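Local coordinates for protein TagI restriction endonuclease (Thermocrispum agreste, PDB 6GHS) that probably recognises DNA carrying 5-methylcytosine or 5-hydroxymethylcytosine through an SRA domain and cuts it with an HNH nuclease domain, at residues R105-A110 against S120-D125; A196-N201 against G239-S244; K203-H208 against R283-H288. All coordinates share one frame; numbering follows the deposited sequence. Where two conformers were deposited one is given.

Contact 1. Residues R105-A110 against S120-D125; sequences RVIRGA and SGYRYD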
loop_
_atom_site.group_PDB
_atom_site.type_symbol
_atom_site.label_atom_id
_atom_site.label_comp_id
_atom_site.label_asym_id
_atom_site.label_seq_id
_atom_site.Cartn_x
_atom_site.Cartn_y
_atom_site.Cartn_z
ATOM N N ARG A 105 -15.761 -1.339 11.837
ATOM C CA ARG A 105 -16.924 -0.502 12.150
ATOM C C ARG A 105 -16.696 0.340 13.414
ATOM O O ARG A 105 -16.609 -0.200 14.521
ATOM C CB ARG A 105 -18.174 -1.363 12.355
ATOM C CG ARG A 105 -18.688 -2.065 11.111
ATOM C CD ARG A 105 -20.018 -2.738 11.394
ATOM N NE ARG A 105 -19.884 -3.773 12.419
ATOM C CZ ARG A 105 -19.404 -4.993 12.207
ATOM N NH1 ARG A 105 -19.014 -5.371 10.993
ATOM N NH2 ARG A 105 -19.314 -5.848 13.222
ATOM N N VAL A 106 -16.604 1.655 13.254
ATOM C CA VAL A 106 -16.663 2.547 14.403
ATOM C C VAL A 106 -18.124 2.854 14.738
ATOM O O VAL A 106 -18.883 3.293 13.874
ATOM C CB VAL A 106 -15.886 3.847 14.159
ATOM C CG1 VAL A 106 -16.147 4.872 15.269
ATOM C CG2 VAL A 106 -14.404 3.527 14.052
ATOM N N ILE A 107 -18.495 2.601 15.995
ATOM C CA ILE A 107 -19.778 2.995 16.574
ATOM C C ILE A 107 -19.442 4.037 17.615
ATOM O O ILE A 107 -18.696 3.757 18.547
ATOM C CB ILE A 107 -20.471 1.810 17.275
ATOM C CG1 ILE A 107 -20.758 0.674 16.273
ATOM C CG2 ILE A 107 -21.745 2.274 17.975
ATOM C CD1 ILE A 107 -20.462 -0.725 16.786
ATOM N N ARG A 108 -19.984 5.239 17.460
ATOM C CA ARG A 108 -19.625 6.352 18.336
ATOM C C ARG A 108 -20.690 6.545 19.420
ATOM O O ARG A 108 -21.881 6.364 19.167
ATOM C CB ARG A 108 -19.438 7.617 17.508
ATOM C CG ARG A 108 -18.271 8.480 17.958
ATOM C CD ARG A 108 -18.085 9.667 17.021
ATOM N NE ARG A 108 -17.582 9.262 15.704
ATOM C CZ ARG A 108 -16.392 9.564 15.181
ATOM N NH1 ARG A 108 -15.511 10.306 15.830
ATOM N NH2 ARG A 108 -16.083 9.120 13.967
ATOM N N GLY A 109 -20.248 6.916 20.620
ATOM C CA GLY A 109 -21.101 6.913 21.808
ATOM C C GLY A 109 -21.302 8.283 22.404
ATOM O O GLY A 109 -20.537 9.208 22.123
ATOM N N ALA A 110 -22.321 8.379 23.262
ATOM C CA ALA A 110 -22.792 9.644 23.856
ATOM C C ALA A 110 -21.742 10.407 24.670
ATOM O O ALA A 110 -21.627 11.624 24.532
ATOM C CB ALA A 110 -24.022 9.383 24.724
ATOM N N SER A 120 -27.285 11.956 22.442
ATOM C CA SER A 120 -27.657 10.768 23.208
ATOM C C SER A 120 -27.770 9.527 22.327
ATOM O O SER A 120 -28.037 9.629 21.125
ATOM C CB SER A 120 -28.970 10.997 23.946
ATOM O OG SER A 120 -29.189 9.959 24.879
ATOM N N GLY A 121 -27.564 8.363 22.950
ATOM C CA GLY A 121 -27.603 7.066 22.268
ATOM C C GLY A 121 -26.253 6.641 21.714
ATOM O O GLY A 121 -25.205 6.934 22.298
ATOM N N TYR A 122 -26.295 5.925 20.592
ATOM C CA TYR A 122 -25.104 5.451 19.879
ATOM C C TYR A 122 -25.364 5.524 18.378
ATOM O O TYR A 122 -26.337 4.945 17.907
ATOM C CB TYR A 122 -24.803 3.994 20.238
ATOM C CG TYR A 122 -24.251 3.784 21.619
ATOM C CD1 TYR A 122 -25.084 3.480 22.678
ATOM C CD2 TYR A 122 -22.888 3.867 21.865
ATOM C CE1 TYR A 122 -24.580 3.277 23.954
ATOM C CE2 TYR A 122 -22.372 3.667 23.137
ATOM C CZ TYR A 122 -23.225 3.373 24.179
ATOM O OH TYR A 122 -22.726 3.167 25.440
ATOM N N ARG A 123 -24.502 6.215 17.633
ATOM C CA ARG A 123 -24.570 6.242 16.164
ATOM C C ARG A 123 -23.480 5.333 15.560
ATOM O O ARG A 123 -22.356 5.262 16.076
ATOM C CB ARG A 123 -24.422 7.682 15.641
ATOM C CG ARG A 123 -24.642 7.827 14.135
ATOM C CD ARG A 123 -24.349 9.220 13.588
ATOM N NE ARG A 123 -23.127 9.836 14.131
ATOM C CZ ARG A 123 -23.076 10.765 15.096
ATOM N NH1 ARG A 123 -24.179 11.251 15.667
ATOM N NH2 ARG A 123 -21.893 11.231 15.492
ATOM N N TYR A 124 -23.820 4.645 14.473
ATOM C CA TYR A 124 -22.839 3.905 13.690
ATOM C C TYR A 124 -22.254 4.843 12.629
ATOM O O TYR A 124 -22.972 5.250 11.723
ATOM C CB TYR A 124 -23.485 2.676 13.044
ATOM C CG TYR A 124 -22.641 2.035 11.955
ATOM C CD1 TYR A 124 -21.303 1.692 12.182
ATOM C CD2 TYR A 124 -23.175 1.770 10.702
ATOM C CE1 TYR A 124 -20.529 1.118 11.188
ATOM C CE2 TYR A 124 -22.408 1.194 9.706
ATOM C CZ TYR A 124 -21.090 0.867 9.953
ATOM O OH TYR A 124 -20.343 0.290 8.953
ATOM N N ASP A 125 -20.960 5.166 12.726
ATOM C CA ASP A 125 -20.306 6.114 11.805
ATOM C C ASP A 125 -19.480 5.475 10.683
ATOM O O ASP A 125 -18.538 6.085 10.181
ATOM C CB ASP A 125 -19.432 7.092 12.601
ATOM C CG ASP A 125 -20.246 8.000 13.490
ATOM O OD1 ASP A 125 -21.414 7.669 13.767
ATOM O OD2 ASP A 125 -19.725 9.052 13.916
#

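Contact 2. Residues A196-N201 against G239-S244; sequences AQVVKN and GPDVES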
loop_
_atom_site.group_PDB
_atom_site.type_symbol
_atom_site.label_atom_id
_atom_site.label_comp_id
_atom_site.label_asym_id
_atom_site.label_seq_id
_atom_site.Cartn_x
_atom_site.Cartn_y
_atom_site.Cartn_z
ATOM N N ALA A 196 -12.440 -11.126 1.869
ATOM C CA ALA A 196 -11.586 -11.408 3.019
ATOM C C ALA A 196 -11.350 -12.905 3.210
ATOM O O ALA A 196 -10.235 -13.330 3.547
ATOM C CB ALA A 196 -12.208 -10.822 4.277
ATOM N N GLN A 197 -12.411 -13.686 3.009
ATOM C CA GLN A 197 -12.378 -15.150 3.166
ATOM C C GLN A 197 -11.293 -15.830 2.324
ATOM O O GLN A 197 -10.647 -16.788 2.775
ATOM C CB GLN A 197 -13.765 -15.770 2.843
ATOM C CG GLN A 197 -14.657 -16.006 4.059
ATOM C CD GLN A 197 -14.222 -17.227 4.864
ATOM O OE1 GLN A 197 -13.616 -17.098 5.931
ATOM N NE2 GLN A 197 -14.505 -18.420 4.337
ATOM N N VAL A 198 -11.105 -15.315 1.110
ATOM C CA VAL A 198 -10.187 -15.902 0.128
ATOM C C VAL A 198 -8.750 -15.816 0.654
ATOM O O VAL A 198 -8.031 -16.827 0.702
ATOM C CB VAL A 198 -10.337 -15.205 -1.253
ATOM C CG1 VAL A 198 -9.279 -15.668 -2.244
ATOM C CG2 VAL A 198 -11.714 -15.474 -1.837
ATOM N N VAL A 199 -8.385 -14.606 1.080
ATOM C CA VAL A 199 -7.068 -14.291 1.633
ATOM C C VAL A 199 -6.823 -15.152 2.864
ATOM O O VAL A 199 -5.803 -15.844 2.963
ATOM C CB VAL A 199 -6.963 -12.794 2.042
ATOM C CG1 VAL A 199 -5.530 -12.413 2.377
ATOM C CG2 VAL A 199 -7.482 -11.874 0.945
ATOM N N LYS A 200 -7.790 -15.111 3.782
ATOM C CA LYS A 200 -7.722 -15.826 5.053
ATOM C C LYS A 200 -7.501 -17.334 4.885
ATOM O O LYS A 200 -6.770 -17.932 5.666
ATOM C CB LYS A 200 -8.991 -15.570 5.871
ATOM C CG LYS A 200 -8.820 -15.841 7.359
ATOM C CD LYS A 200 -10.151 -16.024 8.080
ATOM C CE LYS A 200 -9.930 -16.401 9.545
ATOM N NZ LYS A 200 -11.194 -16.433 10.340
ATOM N N ASN A 201 -8.130 -17.938 3.876
ATOM C CA ASN A 201 -7.931 -19.369 3.571
ATOM C C ASN A 201 -6.500 -19.666 3.149
ATOM O O ASN A 201 -5.854 -20.584 3.661
ATOM C CB ASN A 201 -8.860 -19.839 2.431
ATOM C CG ASN A 201 -10.285 -20.106 2.883
ATOM O OD1 ASN A 201 -10.535 -20.485 4.027
ATOM N ND2 ASN A 201 -11.232 -19.926 1.965
ATOM N N GLY A 239 -9.303 -11.223 -13.647
ATOM C CA GLY A 239 -8.964 -12.371 -12.823
ATOM C C GLY A 239 -10.032 -12.579 -11.770
ATOM O O GLY A 239 -10.609 -11.616 -11.273
ATOM N N PRO A 240 -10.313 -13.838 -11.429
ATOM C CA PRO A 240 -11.254 -14.081 -10.360
ATOM C C PRO A 240 -10.584 -13.866 -9.011
ATOM O O PRO A 240 -9.373 -14.103 -8.869
ATOM C CB PRO A 240 -11.600 -15.556 -10.551
ATOM C CG PRO A 240 -10.330 -16.157 -11.061
ATOM C CD PRO A 240 -9.766 -15.098 -11.971
ATOM N N ASP A 241 -11.373 -13.416 -8.038
ATOM C CA ASP A 241 -10.907 -13.286 -6.660
ATOM C C ASP A 241 -11.181 -14.598 -5.934
ATOM O O ASP A 241 -12.156 -14.719 -5.194
ATOM C CB ASP A 241 -11.588 -12.092 -5.971
ATOM C CG ASP A 241 -11.063 -11.838 -4.562
ATOM O OD1 ASP A 241 -9.907 -12.216 -4.231
ATOM O OD2 ASP A 241 -11.829 -11.233 -3.784
ATOM N N VAL A 242 -10.324 -15.584 -6.181
ATOM C CA VAL A 242 -10.456 -16.903 -5.561
ATOM C C VAL A 242 -9.122 -17.546 -5.190
ATOM O O VAL A 242 -8.069 -17.231 -5.752
ATOM C CB VAL A 242 -11.250 -17.891 -6.456
ATOM C CG1 VAL A 242 -12.708 -17.467 -6.558
ATOM C CG2 VAL A 242 -10.612 -18.023 -7.837
ATOM N N GLU A 243 -9.222 -18.515 -4.287
ATOM C CA GLU A 243 -8.078 -19.191 -3.680
ATOM C C GLU A 243 -7.132 -19.745 -4.733
ATOM O O GLU A 243 -5.918 -19.746 -4.536
ATOM C CB GLU A 243 -8.542 -20.339 -2.762
ATOM C CG GLU A 243 -9.309 -19.919 -1.501
ATOM C CD GLU A 243 -10.800 -19.596 -1.714
ATOM O OE1 GLU A 243 -11.322 -19.661 -2.861
ATOM O OE2 GLU A 243 -11.463 -19.256 -0.706
ATOM N N SER A 244 -7.697 -20.210 -5.848
ATOM C CA SER A 244 -6.917 -20.790 -6.954
ATOM C C SER A 244 -6.120 -19.765 -7.789
ATOM O O SER A 244 -5.202 -20.143 -8.535
ATOM C CB SER A 244 -7.841 -21.614 -7.863
ATOM O OG SER A 244 -9.003 -20.874 -8.203
#

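Contact 3. Residues K203-H208 against R283-H288; sequences KGWHKH and RVHPRH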
loop_
_atom_site.group_PDB
_atom_site.type_symbol
_atom_site.label_atom_id
_atom_site.label_comp_id
_atom_site.label_asym_id
_atom_site.label_seq_id
_atom_site.Cartn_x
_atom_site.Cartn_y
_atom_site.Cartn_z
ATOM N N LYS A 203 -3.706 -17.878 3.324
ATOM C CA LYS A 203 -2.716 -17.639 4.389
ATOM C C LYS A 203 -2.788 -18.685 5.515
ATOM O O LYS A 203 -1.749 -19.097 6.043
ATOM C CB LYS A 203 -2.869 -16.237 4.980
ATOM C CG LYS A 203 -2.514 -15.100 4.039
ATOM C CD LYS A 203 -2.568 -13.782 4.791
ATOM C CE LYS A 203 -2.190 -12.606 3.915
ATOM N NZ LYS A 203 -2.244 -11.339 4.693
ATOM N N GLY A 204 -4.010 -19.089 5.879
ATOM C CA GLY A 204 -4.235 -20.153 6.857
ATOM C C GLY A 204 -3.674 -21.508 6.440
ATOM O O GLY A 204 -3.074 -22.212 7.255
ATOM N N TRP A 205 -3.868 -21.881 5.179
ATOM C CA TRP A 205 -3.337 -23.152 4.673
ATOM C C TRP A 205 -1.822 -23.202 4.657
ATOM O O TRP A 205 -1.235 -24.267 4.840
ATOM C CB TRP A 205 -3.836 -23.441 3.255
ATOM C CG TRP A 205 -5.287 -23.752 3.158
ATOM C CD1 TRP A 205 -6.049 -24.405 4.078
ATOM C CD2 TRP A 205 -6.147 -23.458 2.058
ATOM N NE1 TRP A 205 -7.335 -24.515 3.630
ATOM C CE2 TRP A 205 -7.426 -23.943 2.389
ATOM C CE3 TRP A 205 -5.965 -22.820 0.825
ATOM C CZ2 TRP A 205 -8.528 -23.812 1.529
ATOM C CZ3 TRP A 205 -7.059 -22.688 -0.034
ATOM C CH2 TRP A 205 -8.323 -23.180 0.324
ATOM N N HIS A 206 -1.206 -22.050 4.407
ATOM C CA HIS A 206 0.251 -21.936 4.297
ATOM C C HIS A 206 0.922 -21.483 5.594
ATOM O O HIS A 206 2.133 -21.634 5.743
ATOM C CB HIS A 206 0.616 -20.994 3.137
ATOM C CG HIS A 206 0.403 -21.602 1.786
ATOM N ND1 HIS A 206 1.285 -22.508 1.233
ATOM C CD2 HIS A 206 -0.595 -21.451 0.883
ATOM C CE1 HIS A 206 0.841 -22.885 0.047
ATOM N NE2 HIS A 206 -0.297 -22.257 -0.191
ATOM N N LYS A 207 0.129 -20.951 6.524
ATOM C CA LYS A 207 0.613 -20.396 7.795
ATOM C C LYS A 207 1.571 -19.249 7.563
ATOM O O LYS A 207 2.678 -19.218 8.094
ATOM C CB LYS A 207 1.227 -21.473 8.701
ATOM C CG LYS A 207 0.213 -22.504 9.130
ATOM C CD LYS A 207 0.868 -23.605 9.921
ATOM C CE LYS A 207 -0.109 -24.746 10.133
ATOM N NZ LYS A 207 0.639 -25.987 10.464
ATOM N N HIS A 208 1.117 -18.315 6.739
ATOM C CA HIS A 208 1.888 -17.131 6.368
ATOM C C HIS A 208 3.323 -17.391 5.844
ATOM O O HIS A 208 4.190 -16.528 5.967
ATOM C CB HIS A 208 1.895 -16.160 7.552
ATOM C CG HIS A 208 0.533 -15.851 8.073
ATOM N ND1 HIS A 208 -0.250 -14.846 7.553
ATOM C CD2 HIS A 208 -0.192 -16.422 9.059
ATOM C CE1 HIS A 208 -1.396 -14.801 8.207
ATOM N NE2 HIS A 208 -1.384 -15.745 9.128
ATOM N N ARG A 283 6.278 -23.909 -3.052
ATOM C CA ARG A 283 5.729 -24.626 -1.905
ATOM C C ARG A 283 4.232 -24.760 -2.130
ATOM O O ARG A 283 3.539 -23.753 -2.292
ATOM C CB ARG A 283 6.007 -23.885 -0.591
ATOM C CG ARG A 283 7.485 -23.587 -0.348
ATOM C CD ARG A 283 7.802 -23.180 1.093
ATOM N NE ARG A 283 7.623 -24.275 2.040
ATOM C CZ ARG A 283 6.520 -24.450 2.751
ATOM N NH1 ARG A 283 5.516 -23.601 2.632
ATOM N NH2 ARG A 283 6.420 -25.467 3.584
ATOM N N VAL A 284 3.753 -26.005 -2.157
ATOM C CA VAL A 284 2.341 -26.323 -2.426
ATOM C C VAL A 284 1.693 -26.881 -1.149
ATOM O O VAL A 284 2.380 -27.382 -0.255
ATOM C CB VAL A 284 2.220 -27.309 -3.612
ATOM C CG1 VAL A 284 0.779 -27.418 -4.115
ATOM C CG2 VAL A 284 3.122 -26.859 -4.755
ATOM N N HIS A 285 0.374 -26.729 -1.052
ATOM C CA HIS A 285 -0.419 -27.340 0.005
ATOM C C HIS A 285 -1.616 -28.060 -0.644
ATOM O O HIS A 285 -2.215 -27.523 -1.581
ATOM C CB HIS A 285 -0.873 -26.273 0.993
ATOM C CG HIS A 285 -1.633 -26.816 2.157
ATOM N ND1 HIS A 285 -3.006 -26.928 2.156
ATOM C CD2 HIS A 285 -1.218 -27.286 3.357
ATOM C CE1 HIS A 285 -3.404 -27.438 3.306
ATOM N NE2 HIS A 285 -2.338 -27.666 4.052
ATOM N N PRO A 286 -1.965 -29.274 -0.163
ATOM C CA PRO A 286 -2.970 -30.101 -0.851
ATOM C C PRO A 286 -4.390 -29.539 -0.971
ATOM O O PRO A 286 -5.090 -29.845 -1.938
ATOM C CB PRO A 286 -2.989 -31.376 -0.013
ATOM C CG PRO A 286 -1.640 -31.429 0.623
ATOM C CD PRO A 286 -1.372 -30.006 0.975
ATOM N N ARG A 287 -4.805 -28.739 0.003
ATOM C CA ARG A 287 -6.122 -28.075 -0.029
ATOM C C ARG A 287 -6.137 -26.797 -0.895
ATOM O O ARG A 287 -7.213 -26.253 -1.176
ATOM C CB ARG A 287 -6.580 -27.741 1.398
ATOM C CG ARG A 287 -6.551 -28.928 2.361
ATOM C CD ARG A 287 -7.017 -28.551 3.764
ATOM N NE ARG A 287 -8.479 -28.495 3.861
ATOM C CZ ARG A 287 -9.295 -29.553 3.908
ATOM N NH1 ARG A 287 -8.820 -30.803 3.865
ATOM N NH2 ARG A 287 -10.611 -29.360 3.992
ATOM N N HIS A 288 -4.946 -26.327 -1.291
ATOM C CA HIS A 288 -4.747 -25.142 -2.145
ATOM C C HIS A 288 -4.414 -25.554 -3.590
ATOM O O HIS A 288 -3.276 -25.929 -3.901
ATOM C CB HIS A 288 -3.620 -24.280 -1.549
ATOM C CG HIS A 288 -3.462 -22.936 -2.193
ATOM N ND1 HIS A 288 -2.230 -22.392 -2.480
ATOM C CD2 HIS A 288 -4.378 -22.022 -2.590
ATOM C CE1 HIS A 288 -2.393 -21.206 -3.033
ATOM N NE2 HIS A 288 -3.687 -20.958 -3.111
HETATM O O HOH W 1 4.125 -21.519 1.702
#

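Contact 1. Residues R105-A110 against S120-D125
Two adjacent antiparallel strands of the mixed SRA-domain sheet meet here, at the start of the long strand 122-137. Strand 104-109 also runs parallel to strand 45-51, so it lies inside the sheet. The short strand segments run at 151° to each other.

The backbone bonds centre on Arg108 and Arg123, an antiparallel hydrogen-bonded pair. Arg108 N gives to Arg123 O at 2.7 Å, nearly along the C=O axis. Arg123 N returns a bond to Arg108 O at 3.0 Å. Asp125 N adds one more bond, to Val106 O. Ile107 with Tyr124 and Gly109 with Tyr122 are non-hydrogen-bonded pairs.

The charged interactions lie on the face of Arg108 and Arg123. The Asp125 carboxylate is shared by both arginines. The Arg108 chain bends at chi3 (-70°), and Arg108 NE makes a salt bridge to Asp125 OD2 at 2.8 Å, meeting it from above the carboxylate plane. Arg123 NE makes a salt bridge to Asp125 OD1 at 2.8 Å, weak as a hydrogen bond. Arg108 NE and Arg123 NH2 are 4.7 Å apart, and the shared carboxylate would probably offset their repulsion and stay ionised. Arg108 NH1 has a second acidic partner in Asp60.

Apolar packing occupies the face of Ile107, Tyr122 and Tyr124. Ile107 CG2 meets Tyr122 CB, and Ile107 CG1 meets Tyr124 CD1. Helix 22-28 packs on this face through Val25. Tyr124 has CG anti to the backbone N (chi1 166°), and its CE1 lies 3.6 Å from Arg105 CB. The two polar ends are held separately: Tyr124 OH hydrogen-bonds with His9 ND1, while the Arg105 guanidinium forms a salt bridge with Asp47 and a hydrogen bond to Thr6 O. Gly109 has no side chain, and Tyr122 CD2 comes to 3.5 Å from Gly109 CA.

Contact 2. Residues A196-N201 against G239-S244
Val198, Asn201 and Glu243 carry the contact between the first turns of helix 196-206 and the loop 239-244 of the HNH region. Val198 points at the loop and spreads its two methyls over the backbone. Val198 CG1 sits 3.5 Å from Val242 C. Val198 CG2 lies 3.5 Å from Asp241 O. The Glu243 side chain crosses Val198 obliquely. Its bend at chi2 (81°) turns the carboxylate back to the helix, where Glu243 OE2 is 3.7 Å from Val198 CA. One turn on, Asn201 meets the same oxygen: Asn201 ND2 gives a hydrogen bond to Glu243 OE2 at 2.8 Å. The acceptor lies in the amide plane and uses its anti lone pair. Amide and carboxylate planes are 32° apart. An alanine in place of Glu243 would probably deprive Asn201 ND2 of this acceptor and loosen the packing beside Val198. Asp241 ties the loop to the helix start by accepting from Ser195 N, and its other oxygen accepts from His229 NE2. The one direct polar bond is thus between a neutral amide and a carboxylate, whose negative charge would probably strengthen it without being neutralised by it.

Contact 3. Residues K203-H208 against R283-H288
An aromatic cluster of Trp205, His206, His285 and His288 joins the end of helix 196-206 to a type I beta turn, His285 to His288. The side chain of Arg283 is about 9 Å from the zinc ion and does not touch the residues of the zinc site.

Trp205 points into the turn. Arg287 O lies over one face of the indole, 3.6 Å from Trp205 CH2. Arg287 CB makes a CH-pi contact with the five-membered ring. The His285 ring is nearly parallel to that ring, at 9°, but slid so far that they barely overlap. Trp205 CB instead makes a CH-pi contact over the imidazole. Trp205 O also sits over a face of His285, 3.4 Å from His285 CD2, and Pro286 CD lies against the opposite face, near the rim. His288 has CG anti to the backbone N (chi1 -171°), which brings its ring against both Trp205 and His206. His288 CB packs 3.6 Å from Trp205 CE3.

His206 crosses His288 with its ring plane at 87°, placing His206 NE2 3.0 Å from His288 ND1. His288 NE2 is held by Glu243 O. On the far nitrogen, His206 ND1 gives a weak hydrogen bond to a water at 3.0 Å. Arg283 NH1 gives that water another weak one. The nearby Arg283 guanidinium would probably disfavour a positive charge on His206.

Contact 1 belongs to the SRA domain, about 32 Å between centres from contact 2 and 39 Å from contact 3. Contacts 2 and 3 share helix 196-206, whose start meets the loop 239-244 and whose end meets the turn in 283-288. They touch directly: Glu243 of contact 2 reaches both His288 and Trp205 of contact 3. Contact 2 lies at the surface, while contacts 1 and 3 are partly buried. Their chemistry follows the elements joined. Contact 1, strand to strand, combines regular pairing with a salt-bridge network. Contact 2, helix start to loop, sets one valine and one amide-carboxylate bond against irregular backbone. Contact 3, helix end to turn, relies on ring packing and a water.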